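Local coordinates for PrimPol AEP domain (PP-N190) (Cyanophage S-2L, PDB 6ZP9), which probably primes and extends DNA strands by metal-dependent nucleotidyl transfer, as polymerase domains of the archaeo-eukaryotic primase (AEP) family do, at residues L25-D29 against V85-F89; L97-V101 against G120-H125; L116-G120 against H169-E174; W127-V133 against L185-M191. All blocks are in the same frame, centred on the assembly; numbering follows the deposited sequence. Where two conformers were deposited one is given.

How the interactions relate
All four contacts reach one antiparallel sheet, in the order 85-90, 123-129, 114-117, 177-179. Interactions 1 and 4 lie together, centres about 10 Å apart, joined by probable hydrogen bonds from F129 N to N86 O and from W127 N to I88 O, each 2.9 Å. Interactions 2 and 3 share G120, centres about 12 Å apart, with L116 N 2.9 Å from H124 O. Strand 123-129 leads from interaction 2 to interaction 4, whose centres are about 23 Å apart. Interaction 2 holds S122-I123-H124, a sequence matching the family SxH motif; the calcium of interaction 4 lies 23.9 Å from H124 NE2, well away from that putative active-site region.

Interaction 1 of 4, residues L25-D29 against V85-F89; sequences LLRKD and VNAIF
A buried contact joins the C-terminal end of helix 16-25, where the chain sets off toward strand 34-38 of one sheet, to the start of edge strand 85-90 of the other. L25 is still helical; L26 follows at phi/psi -85/5, and R27 turns to positive phi (53/35), the left-handed residue of a Schellman motif, before K28 extends (-96/168). Opposite, N86 sits at a corner of its strand (-95/-5), with A87 extended after it. The CA atoms of L26 and N86 are 6.3 Å apart. N86 points toward the helix end in an m rotamer (chi2 -16°), and its ND2 donates to L26 O at 2.9 Å with an N-H...O angle of 159°. R27 O lies 3.3 Å from N86 ND2, but at an angle too poor for a bond. The aliphatic part of K28 passes alongside, CG 4.2 Å from N86 ND2, while its NZ goes on to a salt bridge with D74. L26, m then t, brings CD2 to 3.9 Å from A87 CB, and also touches F114 and Y126. The chemistry is thus a neutral one: a buried amide supplies a donor to a carbonyl just past a helix end, beside a small apolar touch.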
loop_
_atom_site.group_PDB
_atom_site.type_symbol
_atom_site.label_atom_id
_atom_site.label_comp_id
_atom_site.label_asym_id
_atom_site.label_seq_id
_atom_site.Cartn_x
_atom_site.Cartn_y
_atom_site.Cartn_z
ATOM N N LEU A 25 -9.250 5.932 2.499
ATOM C CA LEU A 25 -8.163 6.488 3.291
ATOM C C LEU A 25 -7.038 7.014 2.404
ATOM O O LEU A 25 -6.347 7.967 2.776
ATOM C CB LEU A 25 -7.652 5.436 4.267
ATOM C CG LEU A 25 -8.669 4.983 5.325
ATOM C CD1 LEU A 25 -8.082 3.829 6.144
ATOM C CD2 LEU A 25 -9.077 6.132 6.238
ATOM N N LEU A 26 -6.859 6.436 1.224
ATOM C CA LEU A 26 -5.865 6.929 0.280
ATOM C C LEU A 26 -6.382 8.070 -0.584
ATOM O O LEU A 26 -5.654 8.518 -1.480
ATOM C CB LEU A 26 -5.377 5.786 -0.615
ATOM C CG LEU A 26 -4.505 4.749 0.096
ATOM C CD1 LEU A 26 -4.185 3.622 -0.882
ATOM C CD2 LEU A 26 -3.226 5.385 0.654
ATOM N N ARG A 27 -7.604 8.547 -0.327
ATOM C CA ARG A 27 -8.237 9.625 -1.100
ATOM C C ARG A 27 -8.242 9.320 -2.598
ATOM O O ARG A 27 -8.139 10.217 -3.440
ATOM C CB ARG A 27 -7.573 10.971 -0.796
ATOM C CG ARG A 27 -7.727 11.353 0.682
ATOM C CD ARG A 27 -6.954 12.618 1.081
ATOM N NE ARG A 27 -7.400 13.789 0.337
ATOM C CZ ARG A 27 -8.411 14.567 0.709
ATOM N NH1 ARG A 27 -9.078 14.295 1.823
ATOM N NH2 ARG A 27 -8.752 15.617 -0.025
ATOM N N LYS A 28 -8.394 8.043 -2.942
ATOM C CA LYS A 28 -8.399 7.592 -4.326
ATOM C C LYS A 28 -9.822 7.468 -4.867
ATOM O O LYS A 28 -10.814 7.515 -4.134
ATOM C CB LYS A 28 -7.665 6.258 -4.455
ATOM C CG LYS A 28 -6.166 6.390 -4.380
ATOM C CD LYS A 28 -5.495 5.012 -4.384
ATOM C CE LYS A 28 -5.523 4.408 -5.776
ATOM N NZ LYS A 28 -4.614 5.116 -6.739
ATOM N N ASP A 29 -9.902 7.316 -6.181
ATOM C CA ASP A 29 -11.149 7.235 -6.929
ATOM C C ASP A 29 -11.226 5.828 -7.499
ATOM O O ASP A 29 -10.337 5.423 -8.251
ATOM C CB ASP A 29 -11.155 8.296 -8.036
ATOM C CG ASP A 29 -12.438 8.319 -8.859
ATOM O OD1 ASP A 29 -13.263 7.386 -8.764
ATOM O OD2 ASP A 29 -12.617 9.298 -9.621
ATOM N N VAL A 85 0.926 11.018 -6.199
ATOM C CA VAL A 85 0.762 9.983 -5.185
ATOM C C VAL A 85 0.231 10.660 -3.925
ATOM O O VAL A 85 0.678 11.758 -3.570
ATOM C CB VAL A 85 2.082 9.223 -4.905
ATOM C CG1 VAL A 85 1.814 7.953 -4.110
ATOM C CG2 VAL A 85 2.807 8.864 -6.201
ATOM N N ASN A 86 -0.742 10.023 -3.262
ATOM C CA ASN A 86 -1.433 10.643 -2.136
ATOM C C ASN A 86 -0.857 10.283 -0.770
ATOM O O ASN A 86 -1.324 10.827 0.238
ATOM C CB ASN A 86 -2.908 10.256 -2.145
ATOM C CG ASN A 86 -3.645 10.858 -3.298
ATOM O OD1 ASN A 86 -3.149 11.793 -3.929
ATOM N ND2 ASN A 86 -4.837 10.337 -3.587
ATOM N N ALA A 87 0.122 9.384 -0.704
ATOM C CA ALA A 87 0.659 8.913 0.565
ATOM C C ALA A 87 2.096 8.457 0.355
ATOM O O ALA A 87 2.466 8.056 -0.748
ATOM C CB ALA A 87 -0.177 7.748 1.116
ATOM N N ILE A 88 2.902 8.510 1.414
ATOM C CA ILE A 88 4.115 7.701 1.474
ATOM C C ILE A 88 3.804 6.493 2.351
ATOM O O ILE A 88 2.847 6.492 3.134
ATOM C CB ILE A 88 5.349 8.476 1.997
ATOM C CG1 ILE A 88 5.048 9.126 3.353
ATOM C CG2 ILE A 88 5.829 9.481 0.938
ATOM C CD1 ILE A 88 6.247 9.840 3.962
ATOM N N PHE A 89 4.616 5.446 2.221
ATOM C CA PHE A 89 4.281 4.166 2.836
ATOM C C PHE A 89 5.508 3.267 2.835
ATOM O O PHE A 89 6.427 3.446 2.026
ATOM C CB PHE A 89 3.123 3.485 2.094
ATOM C CG PHE A 89 3.309 3.433 0.596
ATOM C CD1 PHE A 89 2.860 4.476 -0.205
ATOM C CD2 PHE A 89 3.937 2.355 -0.002
ATOM C CE1 PHE A 89 3.036 4.446 -1.576
ATOM C CE2 PHE A 89 4.112 2.314 -1.372
ATOM C CZ PHE A 89 3.657 3.363 -2.164
#

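Interaction 2 of 4, residues L97-V101 against G120-H125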
loop_
_atom_site.group_PDB
_atom_site.type_symbol
_atom_site.label_atom_id
_atom_site.label_comp_id
_atom_site.label_asym_id
_atom_site.label_seq_id
_atom_site.Cartn_x
_atom_site.Cartn_y
_atom_site.Cartn_z
ATOM N N LEU A 97 6.007 -9.218 14.619
ATOM C CA LEU A 97 4.887 -8.440 14.080
ATOM C C LEU A 97 4.424 -7.372 15.064
ATOM O O LEU A 97 4.197 -6.217 14.682
ATOM C CB LEU A 97 3.721 -9.361 13.715
ATOM C CG LEU A 97 3.520 -9.785 12.257
ATOM C CD1 LEU A 97 2.122 -10.367 12.092
ATOM C CD2 LEU A 97 3.724 -8.639 11.295
ATOM N N ALA A 98 4.276 -7.740 16.341
ATOM C CA ALA A 98 3.881 -6.763 17.352
ATOM C C ALA A 98 4.878 -5.616 17.430
ATOM O O ALA A 98 4.487 -4.453 17.594
ATOM C CB ALA A 98 3.744 -7.443 18.712
ATOM N N TRP A 99 6.176 -5.921 17.331
ATOM C CA TRP A 99 7.169 -4.854 17.307
ATOM C C TRP A 99 6.957 -3.950 16.096
ATOM O O TRP A 99 7.060 -2.720 16.203
ATOM C CB TRP A 99 8.581 -5.449 17.306
ATOM C CG TRP A 99 9.627 -4.442 16.975
ATOM C CD1 TRP A 99 10.221 -3.562 17.832
ATOM C CD2 TRP A 99 10.199 -4.196 15.687
ATOM N NE1 TRP A 99 11.128 -2.780 17.156
ATOM C CE2 TRP A 99 11.133 -3.150 15.838
ATOM C CE3 TRP A 99 10.004 -4.750 14.417
ATOM C CZ2 TRP A 99 11.870 -2.651 14.770
ATOM C CZ3 TRP A 99 10.738 -4.255 13.361
ATOM C CH2 TRP A 99 11.660 -3.212 13.544
ATOM N N GLN A 100 6.625 -4.546 14.943
ATOM C CA GLN A 100 6.463 -3.771 13.711
ATOM C C GLN A 100 5.366 -2.725 13.842
ATOM O O GLN A 100 5.472 -1.631 13.272
ATOM C CB GLN A 100 6.144 -4.699 12.548
ATOM C CG GLN A 100 7.305 -5.556 12.100
ATOM C CD GLN A 100 7.009 -6.254 10.806
ATOM O OE1 GLN A 100 6.443 -5.667 9.878
ATOM N NE2 GLN A 100 7.369 -7.524 10.731
ATOM N N VAL A 101 4.307 -3.036 14.594
ATOM C CA VAL A 101 3.169 -2.130 14.676
ATOM C C VAL A 101 3.588 -0.791 15.267
ATOM O O VAL A 101 3.158 0.269 14.799
ATOM C CB VAL A 101 2.032 -2.773 15.487
ATOM C CG1 VAL A 101 0.934 -1.757 15.745
ATOM C CG2 VAL A 101 1.490 -3.993 14.749
ATOM N N GLY A 120 0.727 -11.706 5.972
ATOM C CA GLY A 120 2.079 -12.185 5.822
ATOM C C GLY A 120 3.001 -11.656 6.902
ATOM O O GLY A 120 2.587 -11.375 8.033
ATOM N N LYS A 121 4.279 -11.445 6.506
ATOM C CA LYS A 121 5.327 -11.192 7.482
ATOM C C LYS A 121 5.495 -9.720 7.835
ATOM O O LYS A 121 6.316 -9.410 8.704
ATOM C CB LYS A 121 6.665 -11.734 6.967
ATOM C CG LYS A 121 7.149 -11.052 5.696
ATOM C CD LYS A 121 8.513 -11.572 5.265
ATOM C CE LYS A 121 8.897 -11.031 3.898
ATOM N NZ LYS A 121 9.766 -9.829 3.994
ATOM N N SER A 122 4.751 -8.804 7.212
ATOM C CA SER A 122 5.006 -7.380 7.385
ATOM C C SER A 122 3.715 -6.611 7.637
ATOM O O SER A 122 2.664 -6.929 7.076
ATOM C CB SER A 122 5.650 -6.776 6.107
ATOM O OG SER A 122 6.919 -7.357 5.868
ATOM N N ILE A 123 3.809 -5.631 8.514
ATOM C CA ILE A 123 2.816 -4.573 8.650
ATOM C C ILE A 123 3.112 -3.509 7.604
ATOM O O ILE A 123 4.284 -3.205 7.320
ATOM C CB ILE A 123 2.862 -3.980 10.074
ATOM C CG1 ILE A 123 2.606 -5.062 11.135
ATOM C CG2 ILE A 123 1.924 -2.759 10.210
ATOM C CD1 ILE A 123 1.226 -5.719 11.076
ATOM N N HIS A 124 2.066 -2.934 7.018
ATOM C CA HIS A 124 2.209 -1.815 6.095
ATOM C C HIS A 124 1.802 -0.521 6.791
ATOM O O HIS A 124 0.761 -0.469 7.456
ATOM C CB HIS A 124 1.364 -2.040 4.840
ATOM C CG HIS A 124 1.887 -3.131 3.955
ATOM N ND1 HIS A 124 1.327 -3.438 2.733
ATOM C CD2 HIS A 124 2.922 -3.988 4.119
ATOM C CE1 HIS A 124 2.000 -4.430 2.178
ATOM N NE2 HIS A 124 2.973 -4.783 2.999
ATOM N N HIS A 125 2.632 0.512 6.652
ATOM C CA HIS A 125 2.409 1.808 7.281
ATOM C C HIS A 125 2.173 2.854 6.204
ATOM O O HIS A 125 2.927 2.917 5.232
ATOM C CB HIS A 125 3.611 2.220 8.137
ATOM C CG HIS A 125 4.145 1.116 8.987
ATOM N ND1 HIS A 125 3.750 0.926 10.294
ATOM C CD2 HIS A 125 5.040 0.136 8.718
ATOM C CE1 HIS A 125 4.376 -0.125 10.792
ATOM N NE2 HIS A 125 5.164 -0.623 9.856
HETATM O O HOH W 1 6.481 -3.099 8.795
#
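Q100 does most of the polar work, using its amide to read the backbone on both flanks of S122. Its OE1 accepts from I123 N at 3.0 Å (N-H...O 165°), and its NE2 donates to K121 O at 3.0 Å (158°); the same NE2 also bonds to G95 O just before the helix. Water 1 donates to Q100 OE1 at 2.8 Å and to I123 O at 2.6 Å, and is 3.0 Å from H125 NE2, so it ties together two side chains and a backbone carbonyl. The other ring nitrogen, H125 ND1, is bonded to Q115 NE2, which also reaches V101 O; the ring edge brings H125 CE1 to 3.1 Å from Q100 O. Helix 97-102 lies along the start of strand 123-129, the short axes 8.9 Å apart and nearly parallel at 7°, and packs against the segment S122-I123-H124, whose sequence fits the SxH motif of AEP-type primases. Around that motif S122 OG bonds to W92 O, K121 NZ forms a salt bridge with D93, and H124 NE2 makes a weak bond to E91. Next to the polar network I123, m at both chi angles, packs against two helix residues: L97 CD2 is 3.8 Å and V101 CG2 3.9 Å from its CG1. L97 CD2 also comes within 3.7 Å of K121 O.

Interaction 3 of 4, residues L116-G120 against H169-E174; sequences LRTGG and HQRTGE
Leaving strand 114-117, the chain enters a glycine-rich ST turn, T118-G119-G120, which begins the connection to antiparallel neighbour 123-129 and packs on segment 169-174 of the loop between strands 161-163 and 177-179. That segment bonds within itself: H169 N to E174 O at 2.8 Å, G173 N to H169 O at 2.6 Å, and a second ST turn in which T172 OG1 accepts from E174 N at 3.1 Å. H169 (chi1 t, chi2 84°) points toward the glycines, its ND1 bonded to R163. R117, the last extended residue, puts CG 4.0 Å from E174 OE2, while its guanidinium makes a cation-pi contact with F179. T118 (-88/-24, chi1 p) closes its turn with OG1 accepting from G120 N at 2.8 Å; its carbonyl O comes within 3.5 Å of H169 CB. G119 and E174 have the closest CA atoms, 5.2 Å apart, and G119 CA is 3.6 Å from E174 CD. The phi/psi of G119, 95/-16, suits glycine, and a CB there would fall 2.8 Å from H169 CB. G120 (-102/-147) adds a CH-pi contact: its CA stands over the H169 ring, 4.0 Å from the centroid and 23° off the normal.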
loop_
_atom_site.group_PDB
_atom_site.type_symbol
_atom_site.label_atom_id
_atom_site.label_comp_id
_atom_site.label_asym_id
_atom_site.label_seq_id
_atom_site.Cartn_x
_atom_site.Cartn_y
_atom_site.Cartn_z
ATOM N N LEU A 116 -1.857 -1.495 8.008
ATOM C CA LEU A 116 -2.515 -2.600 7.332
ATOM C C LEU A 116 -1.852 -3.909 7.730
ATOM O O LEU A 116 -0.626 -4.042 7.643
ATOM C CB LEU A 116 -2.471 -2.422 5.812
ATOM C CG LEU A 116 -3.337 -3.430 5.051
ATOM C CD1 LEU A 116 -4.129 -2.732 3.963
ATOM C CD2 LEU A 116 -2.454 -4.510 4.457
ATOM N N ARG A 117 -2.672 -4.844 8.169
ATOM C CA ARG A 117 -2.212 -6.198 8.447
ATOM C C ARG A 117 -2.410 -7.020 7.181
ATOM O O ARG A 117 -3.532 -7.130 6.692
ATOM C CB ARG A 117 -3.015 -6.788 9.641
ATOM C CG ARG A 117 -2.378 -7.953 10.382
ATOM C CD ARG A 117 -2.335 -7.694 11.894
ATOM N NE ARG A 117 -3.557 -7.059 12.376
ATOM C CZ ARG A 117 -3.634 -6.240 13.427
ATOM N NH1 ARG A 117 -4.807 -5.709 13.767
ATOM N NH2 ARG A 117 -2.552 -5.955 14.146
ATOM N N THR A 118 -1.362 -7.586 6.636
ATOM C CA THR A 118 -1.459 -8.253 5.342
ATOM C C THR A 118 -1.852 -9.714 5.439
ATOM O O THR A 118 -2.360 -10.266 4.458
ATOM C CB THR A 118 -0.128 -8.197 4.593
ATOM O OG1 THR A 118 0.847 -8.956 5.321
ATOM C CG2 THR A 118 0.345 -6.757 4.432
ATOM N N GLY A 119 -1.603 -10.358 6.577
ATOM C CA GLY A 119 -1.616 -11.800 6.642
ATOM C C GLY A 119 -0.254 -12.442 6.471
ATOM O O GLY A 119 -0.092 -13.624 6.804
ATOM N N GLY A 120 0.727 -11.706 5.972
ATOM C CA GLY A 120 2.079 -12.185 5.822
ATOM C C GLY A 120 3.001 -11.656 6.902
ATOM O O GLY A 120 2.587 -11.375 8.033
ATOM N N HIS A 169 -4.674 -13.208 1.916
ATOM C CA HIS A 169 -3.314 -13.691 1.726
ATOM C C HIS A 169 -3.417 -15.177 1.410
ATOM O O HIS A 169 -3.783 -15.973 2.276
ATOM C CB HIS A 169 -2.528 -13.412 3.004
ATOM C CG HIS A 169 -1.117 -13.903 3.002
ATOM N ND1 HIS A 169 -0.082 -13.183 2.454
ATOM C CD2 HIS A 169 -0.560 -15.016 3.535
ATOM C CE1 HIS A 169 1.048 -13.846 2.615
ATOM N NE2 HIS A 169 0.788 -14.960 3.274
ATOM N N GLN A 170 -3.140 -15.553 0.159
ATOM C CA GLN A 170 -3.555 -16.871 -0.318
ATOM C C GLN A 170 -2.845 -18.021 0.385
ATOM O O GLN A 170 -3.396 -19.125 0.443
ATOM C CB GLN A 170 -3.341 -16.974 -1.824
ATOM C CG GLN A 170 -4.295 -16.125 -2.648
ATOM C CD GLN A 170 -5.706 -16.692 -2.712
ATOM O OE1 GLN A 170 -5.992 -17.734 -2.134
ATOM N NE2 GLN A 170 -6.585 -16.021 -3.454
ATOM N N ARG A 171 -1.652 -17.791 0.926
ATOM C CA ARG A 171 -0.926 -18.871 1.584
ATOM C C ARG A 171 -1.636 -19.319 2.857
ATOM O O ARG A 171 -1.688 -20.519 3.155
ATOM C CB ARG A 171 0.512 -18.434 1.893
ATOM C CG ARG A 171 1.409 -19.528 2.488
ATOM C CD ARG A 171 2.803 -18.981 2.825
ATOM N NE ARG A 171 2.737 -17.752 3.625
ATOM C CZ ARG A 171 3.085 -17.657 4.909
ATOM N NH1 ARG A 171 3.531 -18.720 5.563
ATOM N NH2 ARG A 171 2.983 -16.495 5.542
ATOM N N THR A 172 -2.202 -18.375 3.615
ATOM C CA THR A 172 -2.868 -18.681 4.875
ATOM C C THR A 172 -4.376 -18.490 4.843
ATOM O O THR A 172 -5.072 -19.052 5.692
ATOM C CB THR A 172 -2.297 -17.807 6.000
ATOM O OG1 THR A 172 -2.767 -16.462 5.844
ATOM C CG2 THR A 172 -0.788 -17.802 5.953
ATOM N N GLY A 173 -4.901 -17.719 3.898
ATOM C CA GLY A 173 -6.303 -17.377 3.910
ATOM C C GLY A 173 -6.669 -16.196 4.782
ATOM O O GLY A 173 -7.826 -15.760 4.739
ATOM N N GLU A 174 -5.735 -15.667 5.577
ATOM C CA GLU A 174 -6.021 -14.493 6.394
ATOM C C GLU A 174 -6.366 -13.307 5.500
ATOM O O GLU A 174 -5.675 -13.049 4.510
ATOM C CB GLU A 174 -4.821 -14.157 7.281
ATOM C CG GLU A 174 -5.098 -13.006 8.250
ATOM C CD GLU A 174 -3.955 -12.714 9.230
ATOM O OE1 GLU A 174 -3.148 -13.628 9.523
ATOM O OE2 GLU A 174 -3.877 -11.554 9.714
#

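Interaction 4 of 4, residues W127-V133 against L185-M191; sequences WVFHSPV and LYDPGQM. With CA (calcium ion), chain C.
A bent segment, 185-191, wraps the end of strand 123-129, setting Y186, P188 and M191 against W127 and F129. F129 (chi1 m) wedges into the bend: its CD1 lies 3.7 Å from P188 CD and 4.0 Å from Y186 CB, its CE1 4.0 Å from M191 CB. M191 reaches on to W127, CE to CB 3.9 Å, and packs on L141 of helix 135-149. The five-membered ring of W127 directs its edge at the face of Y186 in an offset edge-to-face pair, centroids 5.4 Å apart and planes at 62°. V128 fits against L185, CG1 to CD2 3.7 Å. One parallel-type bridge pins F129 to Y186, CA atoms 4.5 Å apart: Y186 N donates to V128 O (2.8 Å) and H130 N to Y186 O (3.0 Å). The bend starts helix 188-194, with D187 as N-cap: OD2 accepts from Q190 N at 2.9 Å, while OD1 accepts from H130 NE2 at 2.9 Å. Past the corner at H130 and S131 the chain turns aside, and V133 CG2 meets P188 CB at 4.1 Å. At the start of the segment L185 O binds the calcium ion at 2.3 Å, with four waters at 2.4 to 2.6 Å from the metal.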
loop_
_atom_site.group_PDB
_atom_site.type_symbol
_atom_site.label_atom_id
_atom_site.label_comp_id
_atom_site.label_asym_id
_atom_site.label_seq_id
_atom_site.Cartn_x
_atom_site.Cartn_y
_atom_site.Cartn_z
ATOM N N TRP A 127 1.258 7.114 5.440
ATOM C CA TRP A 127 1.105 8.505 5.849
ATOM C C TRP A 127 0.451 9.244 4.684
ATOM O O TRP A 127 1.061 9.394 3.616
ATOM C CB TRP A 127 2.453 9.126 6.224
ATOM C CG TRP A 127 3.112 8.553 7.463
ATOM C CD1 TRP A 127 3.114 9.096 8.725
ATOM C CD2 TRP A 127 3.892 7.356 7.544
ATOM N NE1 TRP A 127 3.836 8.296 9.584
ATOM C CE2 TRP A 127 4.329 7.228 8.885
ATOM C CE3 TRP A 127 4.261 6.373 6.617
ATOM C CZ2 TRP A 127 5.107 6.153 9.321
ATOM C CZ3 TRP A 127 5.040 5.300 7.058
ATOM C CH2 TRP A 127 5.454 5.205 8.397
ATOM N N VAL A 128 -0.794 9.693 4.877
ATOM C CA VAL A 128 -1.601 10.265 3.802
ATOM C C VAL A 128 -1.515 11.782 3.857
ATOM O O VAL A 128 -1.610 12.379 4.936
ATOM C CB VAL A 128 -3.063 9.796 3.911
ATOM C CG1 VAL A 128 -3.887 10.382 2.773
ATOM C CG2 VAL A 128 -3.118 8.273 3.902
ATOM N N PHE A 129 -1.341 12.410 2.695
ATOM C CA PHE A 129 -1.241 13.860 2.612
ATOM C C PHE A 129 -2.603 14.491 2.323
ATOM O O PHE A 129 -3.528 13.836 1.834
ATOM C CB PHE A 129 -0.235 14.266 1.537
ATOM C CG PHE A 129 1.143 13.747 1.784
ATOM C CD1 PHE A 129 1.942 14.315 2.767
ATOM C CD2 PHE A 129 1.642 12.686 1.040
ATOM C CE1 PHE A 129 3.219 13.831 3.006
ATOM C CE2 PHE A 129 2.913 12.199 1.271
ATOM C CZ PHE A 129 3.702 12.772 2.256
ATOM N N HIS A 130 -2.714 15.789 2.632
ATOM C CA HIS A 130 -3.965 16.501 2.388
ATOM C C HIS A 130 -4.226 16.735 0.900
ATOM O O HIS A 130 -5.387 16.897 0.502
ATOM C CB HIS A 130 -3.981 17.828 3.168
ATOM C CG HIS A 130 -2.862 18.767 2.826
ATOM N ND1 HIS A 130 -2.743 19.373 1.592
ATOM C CD2 HIS A 130 -1.827 19.232 3.571
ATOM C CE1 HIS A 130 -1.676 20.155 1.583
ATOM N NE2 HIS A 130 -1.105 20.092 2.773
ATOM N N SER A 131 -3.190 16.722 0.071
ATOM C CA SER A 131 -3.306 16.940 -1.365
ATOM C C SER A 131 -2.384 15.977 -2.096
ATOM O O SER A 131 -1.411 15.484 -1.514
ATOM C CB SER A 131 -2.946 18.387 -1.742
ATOM O OG SER A 131 -3.659 19.321 -0.940
ATOM N N PRO A 132 -2.660 15.687 -3.371
ATOM C CA PRO A 132 -1.759 14.816 -4.131
ATOM C C PRO A 132 -0.386 15.453 -4.260
ATOM O O PRO A 132 -0.262 16.669 -4.370
ATOM C CB PRO A 132 -2.446 14.692 -5.496
ATOM C CG PRO A 132 -3.876 15.077 -5.254
ATOM C CD PRO A 132 -3.796 16.137 -4.194
ATOM N N VAL A 133 0.644 14.616 -4.248
ATOM C CA VAL A 133 2.037 15.055 -4.300
ATOM C C VAL A 133 2.616 14.692 -5.661
ATOM O O VAL A 133 2.481 13.550 -6.111
ATOM C CB VAL A 133 2.850 14.422 -3.155
ATOM C CG1 VAL A 133 4.317 14.844 -3.190
ATOM C CG2 VAL A 133 2.225 14.804 -1.813
ATOM N N LEU A 185 -4.161 13.856 8.282
ATOM C CA LEU A 185 -3.581 14.152 6.980
ATOM C C LEU A 185 -2.330 14.990 7.191
ATOM O O LEU A 185 -2.335 15.918 8.005
ATOM C CB LEU A 185 -4.577 14.893 6.092
ATOM C CG LEU A 185 -5.856 14.116 5.741
ATOM C CD1 LEU A 185 -6.808 14.934 4.887
ATOM C CD2 LEU A 185 -5.500 12.814 5.060
ATOM N N TYR A 186 -1.261 14.658 6.471
ATOM C CA TYR A 186 0.029 15.312 6.633
ATOM C C TYR A 186 0.259 16.319 5.518
ATOM O O TYR A 186 -0.405 16.306 4.479
ATOM C CB TYR A 186 1.172 14.284 6.666
ATOM C CG TYR A 186 1.218 13.550 7.977
ATOM C CD1 TYR A 186 1.894 14.079 9.062
ATOM C CD2 TYR A 186 0.526 12.358 8.149
ATOM C CE1 TYR A 186 1.908 13.434 10.277
ATOM C CE2 TYR A 186 0.530 11.699 9.368
ATOM C CZ TYR A 186 1.219 12.246 10.431
ATOM O OH TYR A 186 1.235 11.600 11.650
ATOM N N ASP A 187 1.212 17.202 5.757
ATOM C CA ASP A 187 1.624 18.161 4.762
ATOM C C ASP A 187 2.990 17.774 4.236
ATOM O O ASP A 187 3.899 17.510 5.034
ATOM C CB ASP A 187 1.670 19.567 5.356
ATOM C CG ASP A 187 2.248 20.576 4.397
ATOM O OD1 ASP A 187 1.503 21.028 3.502
ATOM O OD2 ASP A 187 3.450 20.903 4.532
ATOM N N PRO A 188 3.170 17.708 2.917
ATOM C CA PRO A 188 4.450 17.220 2.375
ATOM C C PRO A 188 5.643 18.095 2.727
ATOM O O PRO A 188 6.766 17.584 2.849
ATOM C CB PRO A 188 4.204 17.193 0.861
ATOM C CG PRO A 188 2.979 18.032 0.641
ATOM C CD PRO A 188 2.159 17.905 1.870
ATOM N N GLY A 189 5.441 19.402 2.879
ATOM C CA GLY A 189 6.545 20.258 3.276
ATOM C C GLY A 189 6.962 20.019 4.713
ATOM O O GLY A 189 8.154 19.964 5.020
ATOM N N GLN A 190 5.989 19.879 5.611
ATOM C CA GLN A 190 6.308 19.527 6.989
ATOM C C GLN A 190 6.987 18.168 7.051
ATOM O O GLN A 190 7.929 17.970 7.819
ATOM C CB GLN A 190 5.037 19.536 7.845
ATOM C CG GLN A 190 4.358 20.892 7.905
ATOM C CD GLN A 190 3.295 20.971 8.984
ATOM O OE1 GLN A 190 2.278 20.278 8.923
ATOM N NE2 GLN A 190 3.531 21.813 9.986
ATOM N N MET A 191 6.529 17.222 6.229
ATOM C CA MET A 191 7.120 15.889 6.231
ATOM C C MET A 191 8.567 15.934 5.756
ATOM O O MET A 191 9.421 15.192 6.261
ATOM C CB MET A 191 6.280 14.950 5.354
ATOM C CG MET A 191 6.709 13.501 5.414
ATOM S SD MET A 191 6.383 12.770 7.035
ATOM C CE MET A 191 4.650 12.348 6.836
HETATM CA CA CA C . -2.879 17.378 9.752
HETATM O O HOH W 2 -1.909 19.313 8.733
HETATM O O HOH W 3 -3.304 18.768 11.694
HETATM O O HOH W 4 -0.467 16.992 10.483
HETATM O O HOH W 5 -2.002 15.581 11.454
#